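Putative enoyl-CoA hydratase/isomerase (Bordetella parapertussis, PDB 3ISA) probably acts on acyl-CoA thioesters as a hydratase or isomerase of the crotonase family, although its exact substrate and reaction are not established. Local coordinates at residues E34-L39 with V85-L90; Q92-S97 with F117-W122; A129-P134 with R164-D169. All coordinates share one frame; numbering follows the deposited sequence.

Interaction 1: E34-L39 with V85-L90; sequences ELVEAL and VRIEML
Helices 33-48 and 77-95 lie side by side in the spiral core of the crotonase fold, and the turns E34-L39 and V85-L90 are where they meet. The short segments run roughly parallel, their axes inclined at 28° and 9.8 Å apart at closest approach, a spacing that leaves room for branched side chains between them. Along the second helix, V85 turns its side chain off to L224 of helix 217-229, and the contact begins at R86. Its CB and backbone carbonyl lie beside CG1 of V36, which stands anti to its own backbone N (chi1 173°) and so reaches across to the neighbouring helix. Beyond CB the R86 chain bends at chi2 and chi3 and curls round to present the NE side of its guanidinium to E37, whose own chain is bent at chi2. The grip is side-on and two-pronged: R86 NH2 donates to E37 OE1 at 2.8 Å and R86 NE to E37 OE2 at 2.9 Å, each oxygen using its syn lone pair; the carboxylate and guanidinium planes are only 13° apart, and both bonds are nearly straight. This bidentate salt bridge fixes the rotation of both groups at the edge of the apolar contact, where P231 of a second subunit packs against E37 and R86. Next, I87 sends CG1 across V36 at about a right angle, 3.6 Å from V36 CG2, while F67 touches the same isoleucine from a loop. One turn on from I87, L90 closes the C-terminal part of the interface: its CG is anti to the backbone N, which carries both methyls toward L39. They straddle the root of that side chain, L90 CD2 lying 3.7 Å and L90 CD1 3.8 Å from L39 CB.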
loop_
_atom_site.group_PDB
_atom_site.type_symbol
_atom_site.label_atom_id
_atom_site.label_comp_id
_atom_site.label_asym_id
_atom_site.label_seq_id
_atom_site.Cartn_x
_atom_site.Cartn_y
_atom_site.Cartn_z
ATOM N N GLU D 34 3.619 -34.419 -11.402
ATOM C CA GLU D 34 4.951 -34.633 -11.973
ATOM C C GLU D 34 5.369 -33.552 -12.995
ATOM O O GLU D 34 6.498 -33.048 -12.946
ATOM C CB GLU D 34 5.048 -36.046 -12.585
ATOM C CG GLU D 34 6.478 -36.500 -12.845
ATOM C CD GLU D 34 6.613 -37.639 -13.863
ATOM O OE1 GLU D 34 5.624 -37.997 -14.546
ATOM O OE2 GLU D 34 7.743 -38.166 -13.994
ATOM N N LEU D 35 4.475 -33.209 -13.921
ATOM C CA LEU D 35 4.775 -32.157 -14.892
ATOM C C LEU D 35 4.989 -30.781 -14.236
ATOM O O LEU D 35 5.953 -30.080 -14.579
ATOM C CB LEU D 35 3.703 -32.094 -15.993
ATOM C CG LEU D 35 3.878 -31.024 -17.086
ATOM C CD1 LEU D 35 5.307 -30.984 -17.683
ATOM C CD2 LEU D 35 2.858 -31.311 -18.181
ATOM N N VAL D 36 4.122 -30.410 -13.287
ATOM C CA VAL D 36 4.270 -29.132 -12.555
ATOM C C VAL D 36 5.626 -29.094 -11.857
ATOM O O VAL D 36 6.371 -28.112 -12.004
ATOM C CB VAL D 36 3.092 -28.893 -11.584
ATOM C CG1 VAL D 36 3.302 -27.629 -10.669
ATOM C CG2 VAL D 36 1.798 -28.784 -12.375
ATOM N N GLU D 37 5.981 -30.170 -11.148
ATOM C CA GLU D 37 7.284 -30.203 -10.462
ATOM C C GLU D 37 8.490 -30.103 -11.414
ATOM O O GLU D 37 9.478 -29.451 -11.095
ATOM C CB GLU D 37 7.418 -31.412 -9.533
ATOM C CG GLU D 37 6.484 -31.407 -8.320
ATOM C CD GLU D 37 6.512 -30.119 -7.488
ATOM O OE1 GLU D 37 7.603 -29.632 -7.121
ATOM O OE2 GLU D 37 5.411 -29.614 -7.176
ATOM N N ALA D 38 8.390 -30.746 -12.575
ATOM C CA ALA D 38 9.401 -30.657 -13.620
ATOM C C ALA D 38 9.555 -29.230 -14.164
ATOM O O ALA D 38 10.678 -28.776 -14.434
ATOM C CB ALA D 38 9.051 -31.613 -14.755
ATOM N N LEU D 39 8.424 -28.542 -14.337
ATOM C CA LEU D 39 8.417 -27.157 -14.779
ATOM C C LEU D 39 9.046 -26.237 -13.735
ATOM O O LEU D 39 9.854 -25.400 -14.067
ATOM C CB LEU D 39 6.996 -26.707 -15.090
ATOM C CG LEU D 39 6.523 -27.154 -16.487
ATOM C CD1 LEU D 39 4.978 -27.238 -16.540
ATOM C CD2 LEU D 39 7.072 -26.264 -17.588
ATOM N N VAL D 85 -1.766 -25.285 -5.375
ATOM C CA VAL D 85 -0.782 -24.380 -4.792
ATOM C C VAL D 85 0.534 -24.405 -5.553
ATOM O O VAL D 85 1.072 -23.346 -5.880
ATOM C CB VAL D 85 -0.592 -24.665 -3.262
ATOM C CG1 VAL D 85 0.643 -23.951 -2.732
ATOM C CG2 VAL D 85 -1.860 -24.215 -2.513
ATOM N N ARG D 86 1.012 -25.609 -5.888
ATOM C CA ARG D 86 2.240 -25.746 -6.662
ATOM C C ARG D 86 2.095 -25.143 -8.073
ATOM O O ARG D 86 3.026 -24.525 -8.575
ATOM C CB ARG D 86 2.729 -27.207 -6.672
ATOM C CG ARG D 86 3.123 -27.776 -5.267
ATOM C CD ARG D 86 4.295 -27.029 -4.621
ATOM N NE ARG D 86 5.569 -27.412 -5.242
ATOM C CZ ARG D 86 6.720 -26.759 -5.076
ATOM N NH1 ARG D 86 6.759 -25.668 -4.317
ATOM N NH2 ARG D 86 7.831 -27.196 -5.665
ATOM N N ILE D 87 0.932 -25.320 -8.699
ATOM C CA ILE D 87 0.630 -24.637 -9.965
ATOM C C ILE D 87 0.749 -23.113 -9.794
ATOM O O ILE D 87 1.457 -22.461 -10.556
ATOM C CB ILE D 87 -0.751 -25.066 -10.552
ATOM C CG1 ILE D 87 -0.658 -26.496 -11.113
ATOM C CG2 ILE D 87 -1.196 -24.115 -11.668
ATOM C CD1 ILE D 87 -2.011 -27.161 -11.407
ATOM N N GLU D 88 0.100 -22.544 -8.778
ATOM C CA GLU D 88 0.203 -21.082 -8.575
ATOM C C GLU D 88 1.641 -20.636 -8.276
ATOM O O GLU D 88 2.065 -19.584 -8.744
ATOM C CB GLU D 88 -0.770 -20.589 -7.494
ATOM C CG GLU D 88 -0.751 -19.053 -7.196
ATOM C CD GLU D 88 -1.092 -18.152 -8.412
ATOM O OE1 GLU D 88 -1.470 -18.653 -9.493
ATOM O OE2 GLU D 88 -0.974 -16.916 -8.282
ATOM N N MET D 89 2.392 -21.447 -7.522
ATOM C CA MET D 89 3.784 -21.135 -7.253
ATOM C C MET D 89 4.595 -21.113 -8.578
ATOM O O MET D 89 5.392 -20.200 -8.816
ATOM C CB MET D 89 4.369 -22.065 -6.179
ATOM C CG MET D 89 3.805 -21.783 -4.743
ATOM S SD MET D 89 4.336 -22.953 -3.444
ATOM C CE MET D 89 5.979 -22.349 -3.148
ATOM N N LEU D 90 4.324 -22.079 -9.450
ATOM C CA LEU D 90 4.916 -22.118 -10.779
ATOM C C LEU D 90 4.557 -20.871 -11.602
ATOM O O LEU D 90 5.450 -20.237 -12.189
ATOM C CB LEU D 90 4.485 -23.382 -11.534
ATOM C CG LEU D 90 4.892 -23.414 -13.020
ATOM C CD1 LEU D 90 6.432 -23.400 -13.233
ATOM C CD2 LEU D 90 4.215 -24.578 -13.761
#

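Interaction 2: Q92-S97 with F117-W122; sequences QRVAGS and FAACKW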
loop_
_atom_site.group_PDB
_atom_site.type_symbol
_atom_site.label_atom_id
_atom_site.label_comp_id
_atom_site.label_asym_id
_atom_site.label_seq_id
_atom_site.Cartn_x
_atom_site.Cartn_y
_atom_site.Cartn_z
ATOM N N GLN D 92 3.656 -17.928 -10.636
ATOM C CA GLN D 92 4.298 -16.748 -10.089
ATOM C C GLN D 92 5.788 -16.684 -10.455
ATOM O O GLN D 92 6.317 -15.601 -10.731
ATOM C CB GLN D 92 4.048 -16.677 -8.575
ATOM C CG GLN D 92 2.564 -16.370 -8.269
ATOM C CD GLN D 92 2.288 -16.144 -6.796
ATOM O OE1 GLN D 92 3.215 -16.055 -5.975
ATOM N NE2 GLN D 92 1.009 -16.029 -6.453
ATOM N N ARG D 93 6.458 -17.839 -10.474
ATOM C CA ARG D 93 7.856 -17.922 -10.886
ATOM C C ARG D 93 8.018 -17.519 -12.352
ATOM O O ARG D 93 8.921 -16.764 -12.686
ATOM C CB ARG D 93 8.382 -19.343 -10.693
ATOM C CG ARG D 93 8.909 -19.616 -9.303
ATOM C CD ARG D 93 8.684 -21.067 -8.993
ATOM N NE ARG D 93 9.763 -21.693 -8.236
ATOM C CZ ARG D 93 9.746 -21.885 -6.925
ATOM N NH1 ARG D 93 10.762 -22.497 -6.344
ATOM N NH2 ARG D 93 8.717 -21.473 -6.196
ATOM N N VAL D 94 7.121 -18.004 -13.203
ATOM C CA VAL D 94 7.140 -17.643 -14.634
ATOM C C VAL D 94 6.800 -16.146 -14.820
ATOM O O VAL D 94 7.543 -15.414 -15.509
ATOM C CB VAL D 94 6.212 -18.558 -15.459
ATOM C CG1 VAL D 94 6.206 -18.140 -16.955
ATOM C CG2 VAL D 94 6.632 -20.028 -15.288
ATOM N N ALA D 95 5.722 -15.696 -14.170
ATOM C CA ALA D 95 5.272 -14.285 -14.266
ATOM C C ALA D 95 6.326 -13.272 -13.834
ATOM O O ALA D 95 6.502 -12.236 -14.493
ATOM C CB ALA D 95 3.986 -14.064 -13.500
ATOM N N GLY D 96 7.016 -13.577 -12.736
ATOM C CA GLY D 96 8.047 -12.699 -12.168
ATOM C C GLY D 96 9.467 -13.025 -12.631
ATOM O O GLY D 96 10.436 -12.612 -11.998
ATOM N N SER D 97 9.595 -13.755 -13.733
ATOM C CA SER D 97 10.909 -14.223 -14.204
ATOM C C SER D 97 11.819 -13.036 -14.601
ATOM O O SER D 97 11.364 -12.111 -15.273
ATOM C CB SER D 97 10.751 -15.156 -15.396
ATOM O OG SER D 97 11.997 -15.716 -15.792
ATOM N N PHE D 117 0.249 -19.792 -20.074
ATOM C CA PHE D 117 0.331 -18.939 -21.243
ATOM C C PHE D 117 0.295 -17.444 -20.850
ATOM O O PHE D 117 1.173 -16.670 -21.267
ATOM C CB PHE D 117 -0.836 -19.306 -22.180
ATOM C CG PHE D 117 -0.797 -18.615 -23.505
ATOM C CD1 PHE D 117 0.062 -19.065 -24.505
ATOM C CD2 PHE D 117 -1.650 -17.539 -23.774
ATOM C CE1 PHE D 117 0.118 -18.425 -25.742
ATOM C CE2 PHE D 117 -1.620 -16.905 -25.013
ATOM C CZ PHE D 117 -0.731 -17.359 -26.007
ATOM N N ALA D 118 -0.685 -17.066 -20.014
ATOM C CA ALA D 118 -0.862 -15.677 -19.526
ATOM C C ALA D 118 0.346 -15.136 -18.759
ATOM O O ALA D 118 0.659 -13.946 -18.856
ATOM C CB ALA D 118 -2.134 -15.565 -18.653
ATOM N N ALA D 119 1.018 -16.018 -18.002
ATOM C CA ALA D 119 2.190 -15.663 -17.188
ATOM C C ALA D 119 3.389 -15.233 -18.047
ATOM O O ALA D 119 4.304 -14.575 -17.559
ATOM C CB ALA D 119 2.577 -16.844 -16.278
ATOM N N CYS D 120 3.380 -15.621 -19.322
ATOM C CA CYS D 120 4.460 -15.269 -20.243
ATOM C C CYS D 120 4.240 -13.898 -20.861
ATOM O O CYS D 120 3.101 -13.531 -21.114
ATOM C CB CYS D 120 4.573 -16.312 -21.345
ATOM S SG CYS D 120 5.098 -17.904 -20.702
ATOM N N LYS D 121 5.331 -13.165 -21.101
ATOM C CA LYS D 121 5.265 -11.766 -21.517
ATOM C C LYS D 121 4.935 -11.605 -22.999
ATOM O O LYS D 121 4.123 -10.746 -23.353
ATOM C CB LYS D 121 6.566 -11.046 -21.183
ATOM C CG LYS D 121 6.906 -10.973 -19.667
ATOM C CD LYS D 121 5.906 -10.077 -18.901
ATOM C CE LYS D 121 5.888 -10.357 -17.377
ATOM N NZ LYS D 121 5.182 -11.649 -17.003
ATOM N N TRP D 122 5.577 -12.401 -23.856
ATOM C CA TRP D 122 5.265 -12.419 -25.300
ATOM C C TRP D 122 4.354 -13.616 -25.558
ATOM O O TRP D 122 4.707 -14.760 -25.248
ATOM C CB TRP D 122 6.550 -12.503 -26.141
ATOM C CG TRP D 122 7.403 -11.249 -26.210
ATOM C CD1 TRP D 122 7.490 -10.245 -25.278
ATOM C CD2 TRP D 122 8.297 -10.885 -27.268
ATOM N NE1 TRP D 122 8.382 -9.281 -25.700
ATOM C CE2 TRP D 122 8.893 -9.654 -26.914
ATOM C CE3 TRP D 122 8.654 -11.483 -28.486
ATOM C CZ2 TRP D 122 9.821 -9.007 -27.738
ATOM C CZ3 TRP D 122 9.575 -10.833 -29.308
ATOM C CH2 TRP D 122 10.154 -9.620 -28.919
HETATM O O HOH W 1 7.364 -13.628 -17.511
#
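The polar part of this contact gathers round the ammonium group of K121. Its chain bends at chi2 and again at chi4 (-74°), which folds NZ back toward the C-terminal end of helix 77-95. There NZ donates to A95 O at 2.9 Å, meeting the oxygen in the carbonyl plane and on a lone pair, with a C=O...N angle of 124°. A second, weak bond runs from NZ to A119 O, in its own segment, and a third joins NZ to a water at 3.0 Å that in turn donates to V94 O. One cation thus collects carbonyls from the last turns of two helices, 77-95 and 112-119, whose C-terminal dipoles would probably stabilise its charge. From here the chain leads on from both helices into parallel strands of the central sheet, 100-105 and 122-125, as in the repeated beta-beta-alpha turns of the crotonase spiral. G96 is the first residue to leave helical geometry after A95.

Backbone packing is close as well: the CA-H of A95 points at A119 O, with A95 CA 3.4 Å from that oxygen, and the two alanine CA atoms come within 4.5 Å of each other. Small residues allow this approach.

The apolar contacts lie alongside. CB of A119 meets CB of A95 at 4.2 Å and also lies against V94. The branch of V94 that reaches over is CG1, anti to the backbone N; it touches A119 CB and C120 SG, both at 3.9 Å. F56 of strand 53-58 packs on V94 and C120 alike, and L157 of a third subunit packs against K121.

Interaction 3: A129-P134 with R164-D169; sequences AGFRMP and RAFDAD
F131 O is the best-held polar atom here, taking one strong hydrogen bond, from F166 N at 2.8 Å and nearly along the C=O axis, and a supporting CA-H...O contact from A165 CA. F131 N in turn donates to F166 O at 2.9 Å, so F131 and F166 form an antiparallel hydrogen-bonded pair between strands 130-132 and 165-167. The pairing makes 165-167 an outer strand of the small three-stranded sheet of this crotonase-type fold, with 108-110 flanking 130-132 on its other side. G130 and D167 follow as a non-hydrogen-bonded pair, and a weak bond from A168 N to A129 O carries the contact to the start of helix 168-173, where D167 is the N-cap and its OD1 accepts from E170 N.

On the face bearing the phenylalanines, F166 has its CG in the crowded position between backbone N and carbonyl carbon (chi1 60°), which lays the ring over the neighbouring strand. CB of F131 sits above one face of that ring, 3.8 Å from its centroid, in a CH-pi contact. The two rings are inclined at 25° but slid apart, so they barely overlap; F176 packs against both. M133 bends at chi3 to bring CE to the edge of the F166 ring, in its plane.

The opposite face carries R132, whose chain runs extended from CG to NE along the backbone of R164 and A165. NE bonds to A163 O, and P134 CB lies over the centre of one guanidinium face. Past the paired residues the strands are bridged by a water, which accepts from M133 N at 2.8 Å and donates to R164 O at 2.7 Å.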
loop_
_atom_site.group_PDB
_atom_site.type_symbol
_atom_site.label_atom_id
_atom_site.label_comp_id
_atom_site.label_asym_id
_atom_site.label_seq_id
_atom_site.Cartn_x
_atom_site.Cartn_y
_atom_site.Cartn_z
ATOM N N ALA D 129 -6.529 -21.364 -32.589
ATOM C CA ALA D 129 -6.413 -21.663 -31.145
ATOM C C ALA D 129 -7.607 -21.156 -30.332
ATOM O O ALA D 129 -8.265 -20.179 -30.708
ATOM C CB ALA D 129 -5.105 -21.092 -30.583
ATOM N N GLY D 130 -7.874 -21.821 -29.214
ATOM C CA GLY D 130 -8.994 -21.473 -28.347
ATOM C C GLY D 130 -8.574 -21.554 -26.889
ATOM O O GLY D 130 -7.631 -22.284 -26.537
ATOM N N PHE D 131 -9.260 -20.790 -26.042
ATOM C CA PHE D 131 -8.883 -20.661 -24.643
ATOM C C PHE D 131 -10.143 -20.655 -23.799
ATOM O O PHE D 131 -11.137 -20.029 -24.170
ATOM C CB PHE D 131 -8.136 -19.333 -24.375
ATOM C CG PHE D 131 -6.948 -19.074 -25.274
ATOM C CD1 PHE D 131 -5.666 -19.518 -24.917
ATOM C CD2 PHE D 131 -7.101 -18.353 -26.470
ATOM C CE1 PHE D 131 -4.559 -19.254 -25.746
ATOM C CE2 PHE D 131 -6.012 -18.099 -27.303
ATOM C CZ PHE D 131 -4.734 -18.552 -26.948
ATOM N N ARG D 132 -10.092 -21.315 -22.650
ATOM C CA ARG D 132 -11.156 -21.216 -21.650
ATOM C C ARG D 132 -10.587 -21.381 -20.241
ATOM O O ARG D 132 -9.781 -22.279 -20.003
ATOM C CB ARG D 132 -12.217 -22.293 -21.915
ATOM C CG ARG D 132 -13.516 -22.084 -21.140
ATOM C CD ARG D 132 -14.535 -23.226 -21.333
ATOM N NE ARG D 132 -15.773 -22.937 -20.610
ATOM C CZ ARG D 132 -16.560 -23.837 -20.016
ATOM N NH1 ARG D 132 -16.258 -25.132 -20.020
ATOM N NH2 ARG D 132 -17.659 -23.431 -19.390
ATOM N N MET D 133 -10.995 -20.521 -19.304
ATOM C CA MET D 133 -10.645 -20.689 -17.888
ATOM C C MET D 133 -11.953 -20.867 -17.114
ATOM O O MET D 133 -12.571 -19.871 -16.716
ATOM C CB MET D 133 -9.860 -19.473 -17.347
ATOM C CG MET D 133 -8.379 -19.313 -17.842
ATOM S SD MET D 133 -7.699 -17.636 -17.664
ATOM C CE MET D 133 -8.487 -16.852 -19.068
ATOM N N PRO D 134 -12.410 -22.126 -16.946
ATOM C CA PRO D 134 -13.722 -22.446 -16.363
ATOM C C PRO D 134 -13.749 -22.721 -14.856
ATOM O O PRO D 134 -14.809 -23.048 -14.331
ATOM C CB PRO D 134 -14.117 -23.720 -17.113
ATOM C CG PRO D 134 -12.803 -24.407 -17.365
ATOM C CD PRO D 134 -11.707 -23.351 -17.374
ATOM N N ARG D 164 -16.356 -18.617 -19.748
ATOM C CA ARG D 164 -16.614 -18.906 -21.155
ATOM C C ARG D 164 -15.352 -19.017 -22.016
ATOM O O ARG D 164 -14.308 -18.454 -21.685
ATOM C CB ARG D 164 -17.560 -17.849 -21.757
ATOM C CG ARG D 164 -17.029 -16.413 -21.761
ATOM C CD ARG D 164 -17.873 -15.551 -22.680
ATOM N NE ARG D 164 -17.452 -14.149 -22.721
ATOM C CZ ARG D 164 -16.584 -13.634 -23.593
ATOM N NH1 ARG D 164 -15.990 -14.397 -24.508
ATOM N NH2 ARG D 164 -16.300 -12.340 -23.541
ATOM N N ALA D 165 -15.468 -19.729 -23.133
ATOM C CA ALA D 165 -14.383 -19.816 -24.093
ATOM C C ALA D 165 -14.197 -18.516 -24.888
ATOM O O ALA D 165 -15.137 -17.731 -25.033
ATOM C CB ALA D 165 -14.597 -20.992 -25.028
ATOM N N PHE D 166 -12.970 -18.288 -25.369
ATOM C CA PHE D 166 -12.666 -17.251 -26.362
ATOM C C PHE D 166 -11.620 -17.718 -27.373
ATOM O O PHE D 166 -10.716 -18.497 -27.042
ATOM C CB PHE D 166 -12.275 -15.906 -25.722
ATOM C CG PHE D 166 -11.048 -15.958 -24.831
ATOM C CD1 PHE D 166 -9.818 -15.464 -25.283
ATOM C CD2 PHE D 166 -11.134 -16.446 -23.528
ATOM C CE1 PHE D 166 -8.683 -15.489 -24.462
ATOM C CE2 PHE D 166 -10.004 -16.481 -22.699
ATOM C CZ PHE D 166 -8.782 -15.992 -23.169
ATOM N N ASP D 167 -11.762 -17.248 -28.610
ATOM C CA ASP D 167 -10.911 -17.679 -29.712
ATOM C C ASP D 167 -9.744 -16.733 -29.966
ATOM O O ASP D 167 -9.625 -15.688 -29.315
ATOM C CB ASP D 167 -11.743 -17.910 -30.996
ATOM C CG ASP D 167 -12.159 -16.602 -31.709
ATOM O OD1 ASP D 167 -12.117 -15.501 -31.118
ATOM O OD2 ASP D 167 -12.549 -16.687 -32.895
ATOM N N ALA D 168 -8.901 -17.108 -30.927
ATOM C CA ALA D 168 -7.725 -16.331 -31.317
ATOM C C ALA D 168 -8.017 -14.867 -31.682
ATOM O O ALA D 168 -7.277 -13.972 -31.255
ATOM C CB ALA D 168 -6.999 -17.029 -32.446
ATOM N N ASP D 169 -9.095 -14.629 -32.446
ATOM C CA ASP D 169 -9.494 -13.266 -32.831
ATOM C C ASP D 169 -9.832 -12.413 -31.627
ATOM O O ASP D 169 -9.325 -11.299 -31.507
ATOM C CB ASP D 169 -10.686 -13.277 -33.797
ATOM C CG ASP D 169 -10.310 -13.744 -35.187
ATOM O OD1 ASP D 169 -9.143 -13.547 -35.600
ATOM O OD2 ASP D 169 -11.193 -14.305 -35.873
HETATM O O HOH W 2 -12.937 -18.445 -19.379
#

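In the fold
From the N terminus, interaction 1 closes a loop that leaves helix 33-48, passes through strand 53-58 and returns on helix 77-95. Interaction 2 opens directly afterwards on the last turn of that same helix and closes at the end of helix 112-119, after strands 100-105 and 108-110. Interaction 3 then spans the helical excursion 144-161, pairing two strands of the small sheet. The three loops follow in series, none enclosing or crossing another. Helix 77-95 joins the first two, whereas F117 and F131 pack together between the second and third. Interactions 1 and 3 lie on opposite sides of the chain's centre, their own centres about 23 Å apart.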